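Local coordinates for nucleoside diphosphate kinase (Pyrobaculum aerophilum, PDB 1XQI), which probably transfers the gamma phosphate of ATP to nucleoside diphosphates by a ping-pong mechanism, through a phosphorylated active-site intermediate, with magnesium as cofactor, at residues S37-A42 / M120-N125; R126-V131 / D175-A180. The protein carries 6 engineered substitutions. All blocks are in the same frame, centred on the assembly; numbering follows the deposited sequence.

Overall arrangement
Both contacts are apolar and small, and they lie on the same side of the chain's centre, with their own centres about 12 Å apart. Contact 1 is core: all its touching residues are buried, and it seats helix 32-42 on strand 117-123 of the antiparallel sheet in the ferredoxin fold. Contact 2 is only partly buried and joins the starts of helices 127-135 and 177-187. Strand 117-123 is followed, after a short loop, by helix 127-135, and the two contacts touch where Leu122 CD1 meets Val131 CG2 at 3.8 Å. Ring and branched side chains make contact 1, whereas in contact 2 one valine lies largely against backbone, with exposed Asp175 and Pro177 at its margin.

Contact 1. Residues S37-A42 / M120-N125; sequences SRFKKA and MVLKGN. Engineered in segment 37-42: Lys40 (natural residue Glu).
Phe39 and Leu122 carry this contact, and the geometry identifies it as a CH-pi interaction. Methyl CD1 of Leu122 lies over one face of the Phe39 ring, 3.8 Å from the ring centroid and 15° off the ring normal. It is displaced toward the rim, so its nearest ring atom is Phe39 CD1, at 3.7 Å. The second methyl, Leu122 CD2, rests on the stem of the ring, 3.7 Å from Phe39 CB. The two methyls thus span from the ring face to CB, and the two side chains cross at about a right angle. With its CG anti to the carbonyl carbon (chi1 -62°), Phe39 extends its ring from helix 32-42 toward the sheet.

A Met-aromatic contact adds to this. The selenium of Met120, a selenomethionine, stands 5.4 Å from the Phe39 centroid and approaches obliquely; its nearest ring atom is Phe39 CD1, at 4.3 Å.

Outside the two segments, Leu20 of the central strand 17-22, Leu44 and Ile148 also pack on Phe39. On the outer side of the helix, Lys40, an engineered residue, forms a salt bridge with Asp33 of the second subunit.

The evidence is thus of dispersion and shape fit, with 126 Å² buried over both sides and all three participants buried. Such chemistry implies that helix 32-42 is held on one face of the antiparallel sheet by hydrophobic packing.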
loop_
_atom_site.group_PDB
_atom_site.type_symbol
_atom_site.label_atom_id
_atom_site.label_comp_id
_atom_site.label_asym_id
_atom_site.label_seq_id
_atom_site.Cartn_x
_atom_site.Cartn_y
_atom_site.Cartn_z
ATOM N N SER A 37 -3.718 -3.181 -9.404
ATOM C CA SER A 37 -3.762 -4.258 -10.391
ATOM C C SER A 37 -3.418 -3.835 -11.860
ATOM O O SER A 37 -2.734 -4.556 -12.586
ATOM C CB SER A 37 -5.076 -5.027 -10.305
ATOM O OG SER A 37 -5.298 -5.721 -11.516
ATOM N N ARG A 38 -3.883 -2.670 -12.299
ATOM C CA ARG A 38 -3.591 -2.223 -13.664
ATOM C C ARG A 38 -2.093 -2.016 -13.870
ATOM O O ARG A 38 -1.578 -2.313 -14.965
ATOM C CB ARG A 38 -4.363 -0.973 -14.021
ATOM C CG ARG A 38 -5.690 -0.911 -13.353
ATOM C CD ARG A 38 -6.879 -1.323 -14.207
ATOM N NE ARG A 38 -7.210 -0.225 -15.104
ATOM C CZ ARG A 38 -8.421 0.094 -15.564
ATOM N NH1 ARG A 38 -9.534 -0.597 -15.244
ATOM N NH2 ARG A 38 -8.487 1.135 -16.382
ATOM N N PHE A 39 -1.380 -1.560 -12.831
ATOM C CA PHE A 39 0.021 -1.250 -13.016
ATOM C C PHE A 39 0.843 -2.545 -12.997
ATOM O O PHE A 39 1.734 -2.749 -13.812
ATOM C CB PHE A 39 0.500 -0.235 -11.970
ATOM C CG PHE A 39 -0.210 1.113 -12.045
ATOM C CD1 PHE A 39 -0.725 1.718 -10.892
ATOM C CD2 PHE A 39 -0.366 1.788 -13.266
ATOM C CE1 PHE A 39 -1.351 2.993 -10.955
ATOM C CE2 PHE A 39 -1.008 3.060 -13.352
ATOM C CZ PHE A 39 -1.499 3.663 -12.194
ATOM N N LYS A 40 0.513 -3.441 -12.073
ATOM C CA LYS A 40 1.135 -4.754 -11.986
ATOM C C LYS A 40 0.953 -5.489 -13.317
ATOM O O LYS A 40 1.889 -6.106 -13.830
ATOM C CB LYS A 40 0.502 -5.585 -10.863
ATOM C CG LYS A 40 0.796 -7.094 -10.996
ATOM C CD LYS A 40 0.109 -7.931 -9.951
ATOM C CE LYS A 40 -1.259 -8.424 -10.386
ATOM N NZ LYS A 40 -1.923 -9.136 -9.211
ATOM N N LYS A 41 -0.248 -5.408 -13.894
ATOM C CA LYS A 41 -0.477 -6.114 -15.130
ATOM C C LYS A 41 0.318 -5.583 -16.286
ATOM O O LYS A 41 0.622 -6.335 -17.184
ATOM C CB LYS A 41 -1.959 -6.232 -15.457
ATOM C CG LYS A 41 -2.532 -7.344 -14.708
ATOM C CD LYS A 41 -4.035 -7.227 -14.546
ATOM C CE LYS A 41 -4.533 -8.509 -13.804
ATOM N NZ LYS A 41 -5.983 -8.438 -13.650
ATOM N N ALA A 42 0.701 -4.320 -16.249
ATOM C CA ALA A 42 1.409 -3.710 -17.367
ATOM C C ALA A 42 2.895 -4.039 -17.310
ATOM O O ALA A 42 3.611 -3.885 -18.298
ATOM C CB ALA A 42 1.196 -2.185 -17.371
HETATM N N MSE A 120 2.546 6.070 -4.185
HETATM C CA MSE A 120 3.365 4.938 -4.658
HETATM C C MSE A 120 4.354 5.437 -5.686
HETATM O O MSE A 120 4.166 6.470 -6.347
HETATM C CB MSE A 120 2.499 3.723 -5.201
HETATM C CG MSE A 120 1.670 4.008 -6.467
HETATM SE SE MSE A 120 0.560 2.642 -6.899
HETATM C CE MSE A 120 -0.536 2.968 -5.568
ATOM N N VAL A 121 5.442 4.689 -5.803
ATOM C CA VAL A 121 6.416 4.957 -6.859
ATOM C C VAL A 121 6.407 3.740 -7.750
ATOM O O VAL A 121 6.450 2.602 -7.260
ATOM C CB VAL A 121 7.788 5.236 -6.289
ATOM C CG1 VAL A 121 8.845 5.410 -7.418
ATOM C CG2 VAL A 121 7.735 6.504 -5.447
ATOM N N LEU A 122 6.301 3.978 -9.040
ATOM C CA LEU A 122 6.202 2.922 -10.023
ATOM C C LEU A 122 7.427 3.072 -10.909
ATOM O O LEU A 122 7.729 4.194 -11.378
ATOM C CB LEU A 122 4.924 3.066 -10.871
ATOM C CG LEU A 122 3.626 2.749 -10.126
ATOM C CD1 LEU A 122 2.482 3.515 -10.769
ATOM C CD2 LEU A 122 3.401 1.255 -10.173
ATOM N N LYS A 123 8.117 1.947 -11.100
ATOM C CA LYS A 123 9.336 1.816 -11.872
ATOM C C LYS A 123 9.092 0.916 -13.104
ATOM O O LYS A 123 8.499 -0.192 -13.028
ATOM C CB LYS A 123 10.435 1.188 -10.968
ATOM C CG LYS A 123 11.867 1.119 -11.573
ATOM C CD LYS A 123 12.736 0.120 -10.810
ATOM C CE LYS A 123 14.222 0.109 -11.245
ATOM N NZ LYS A 123 15.019 1.002 -10.329
ATOM N N GLY A 124 9.520 1.398 -14.249
ATOM C CA GLY A 124 9.560 0.567 -15.419
ATOM C C GLY A 124 9.932 1.418 -16.599
ATOM O O GLY A 124 9.945 2.671 -16.503
ATOM N N ASN A 125 10.237 0.755 -17.715
ATOM C CA ASN A 125 10.479 1.458 -18.977
ATOM C C ASN A 125 9.441 2.560 -19.264
ATOM O O ASN A 125 8.245 2.288 -19.362
ATOM C CB ASN A 125 10.537 0.476 -20.158
ATOM C CG ASN A 125 10.799 1.200 -21.484
ATOM O OD1 ASN A 125 11.821 1.905 -21.642
ATOM N ND2 ASN A 125 9.854 1.090 -22.412
#

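Contact 2. Residues R126-V131 / D175-A180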
loop_
_atom_site.group_PDB
_atom_site.type_symbol
_atom_site.label_atom_id
_atom_site.label_comp_id
_atom_site.label_asym_id
_atom_site.label_seq_id
_atom_site.Cartn_x
_atom_site.Cartn_y
_atom_site.Cartn_z
ATOM N N ARG A 126 9.914 3.802 -19.367
ATOM C CA ARG A 126 9.073 4.988 -19.725
ATOM C C ARG A 126 7.851 5.176 -18.843
ATOM O O ARG A 126 6.758 5.556 -19.307
ATOM C CB ARG A 126 8.718 4.972 -21.211
ATOM C CG ARG A 126 9.973 4.908 -22.048
ATOM C CD ARG A 126 9.694 4.736 -23.534
ATOM N NE ARG A 126 9.173 5.980 -24.075
ATOM C CZ ARG A 126 8.981 6.224 -25.357
ATOM N NH1 ARG A 126 9.277 5.307 -26.257
ATOM N NH2 ARG A 126 8.489 7.394 -25.726
ATOM N N ALA A 127 8.082 4.941 -17.558
ATOM C CA ALA A 127 7.065 4.908 -16.547
ATOM C C ALA A 127 6.164 6.096 -16.550
ATOM O O ALA A 127 4.990 5.943 -16.272
ATOM C CB ALA A 127 7.693 4.779 -15.179
ATOM N N VAL A 128 6.707 7.278 -16.832
ATOM C CA VAL A 128 5.963 8.521 -16.669
ATOM C C VAL A 128 4.872 8.609 -17.713
ATOM O O VAL A 128 3.704 8.849 -17.354
ATOM C CB VAL A 128 6.904 9.779 -16.677
ATOM C CG1 VAL A 128 6.131 11.106 -16.833
ATOM C CG2 VAL A 128 7.718 9.840 -15.422
ATOM N N GLU A 129 5.234 8.409 -18.986
ATOM C CA GLU A 129 4.237 8.375 -20.051
ATOM C C GLU A 129 3.245 7.200 -19.879
ATOM O O GLU A 129 2.032 7.384 -20.103
ATOM C CB GLU A 129 4.859 8.200 -21.428
ATOM C CG GLU A 129 5.991 9.059 -21.765
ATOM C CD GLU A 129 6.901 8.353 -22.787
ATOM O OE1 GLU A 129 8.160 8.415 -22.586
ATOM O OE2 GLU A 129 6.357 7.709 -23.761
ATOM N N ILE A 130 3.786 6.012 -19.556
ATOM C CA ILE A 130 2.996 4.778 -19.406
ATOM C C ILE A 130 1.823 5.019 -18.438
ATOM O O ILE A 130 0.642 4.893 -18.828
ATOM C CB ILE A 130 3.858 3.556 -18.918
ATOM C CG1 ILE A 130 4.789 3.031 -20.003
ATOM C CG2 ILE A 130 2.947 2.438 -18.378
ATOM C CD1 ILE A 130 4.139 2.909 -21.346
ATOM N N VAL A 131 2.180 5.403 -17.212
ATOM C CA VAL A 131 1.261 5.837 -16.160
ATOM C C VAL A 131 0.347 7.001 -16.575
ATOM O O VAL A 131 -0.858 6.976 -16.320
ATOM C CB VAL A 131 2.033 6.139 -14.836
ATOM C CG1 VAL A 131 1.129 6.736 -13.788
ATOM C CG2 VAL A 131 2.735 4.838 -14.315
ATOM N N ASP A 175 4.157 14.410 -14.331
ATOM C CA ASP A 175 3.882 14.776 -15.703
ATOM C C ASP A 175 5.148 14.883 -16.462
ATOM O O ASP A 175 5.093 15.319 -17.586
ATOM C CB ASP A 175 3.086 16.099 -15.831
ATOM C CG ASP A 175 3.957 17.359 -15.561
ATOM O OD1 ASP A 175 3.453 18.486 -15.824
ATOM O OD2 ASP A 175 5.135 17.234 -15.085
ATOM N N SER A 176 6.277 14.549 -15.844
ATOM C CA SER A 176 7.594 14.495 -16.542
ATOM C C SER A 176 8.621 13.843 -15.621
ATOM O O SER A 176 8.448 13.951 -14.405
ATOM C CB SER A 176 8.088 15.901 -16.954
ATOM O OG SER A 176 8.553 16.626 -15.838
ATOM N N PRO A 177 9.697 13.185 -16.177
ATOM C CA PRO A 177 10.747 12.599 -15.283
ATOM C C PRO A 177 11.310 13.632 -14.309
ATOM O O PRO A 177 11.510 13.335 -13.135
ATOM C CB PRO A 177 11.854 12.147 -16.241
ATOM C CG PRO A 177 11.469 12.652 -17.615
ATOM C CD PRO A 177 10.000 12.949 -17.606
ATOM N N SER A 178 11.529 14.849 -14.794
ATOM C CA SER A 178 12.061 15.925 -13.969
ATOM C C SER A 178 11.188 16.121 -12.724
ATOM O O SER A 178 11.638 16.074 -11.569
ATOM C CB SER A 178 12.120 17.221 -14.806
ATOM O OG SER A 178 12.729 18.266 -14.070
ATOM N N GLU A 179 9.911 16.327 -12.985
ATOM C CA GLU A 179 8.939 16.457 -11.936
ATOM C C GLU A 179 8.812 15.176 -11.058
ATOM O O GLU A 179 8.612 15.256 -9.837
ATOM C CB GLU A 179 7.625 16.882 -12.574
ATOM C CG GLU A 179 6.766 17.670 -11.645
ATOM C CD GLU A 179 7.227 19.113 -11.367
ATOM O OE1 GLU A 179 8.436 19.434 -11.362
ATOM O OE2 GLU A 179 6.331 19.913 -11.090
ATOM N N ALA A 180 8.977 14.003 -11.665
ATOM C CA ALA A 180 8.974 12.749 -10.901
ATOM C C ALA A 180 10.129 12.625 -9.917
ATOM O O ALA A 180 9.888 12.291 -8.762
ATOM C CB ALA A 180 8.884 11.524 -11.816
#
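Val128 supplies most of the contact, with 82 Å² of its surface buried against the turn and first residues of helix 177-187. Its two methyls divide the work. CG1, placed anti to the backbone N (chi1 167°), reaches the backbone before the helix: Val128 CG1 lies 3.6 Å from Ser176 N. CG2 points to the helix start instead, with Val128 CG2 4.0 Å from Pro177 N and 4.1 Å from Ala180 CB.

Pro177 follows in buried area. Besides its backbone N, its ring carbon CD takes part, Pro177 CD standing 4.4 Å from Val128 CG1. Ala180, one turn further on, closes the patch with its methyl, which points toward the valine. Replacing Val128 by an alanine would probably open a gap beside Ser176 and Pro177 and take from the Ala180 methyl the contact with Val128 CG2.

At the start of helix 177-187, Ser176 is the N-cap: its OG accepts from Glu179 N at 3.2 Å, a nearly straight bond (168°). Within segment 126-131, and taking no part in the contact, Arg126 grips Glu129 in a salt bridge; Arg126 NE donates to Glu129 OE1 at 3.0 Å, and the oxygen lies in the guanidinium plane.

On the exposed side, the Asp175 side chain is about 4 Å from that of Arg132, an ATP-binding residue by similarity, and about 7 Å from that of His172, the predicted phosphohistidine. The chemistry is therefore that of a valine packed on the N-cap and first turn of helix 177-187: the apolar contact is made largely with backbone atoms, at a helix start capped by its own serine and lying near the probable nucleotide site.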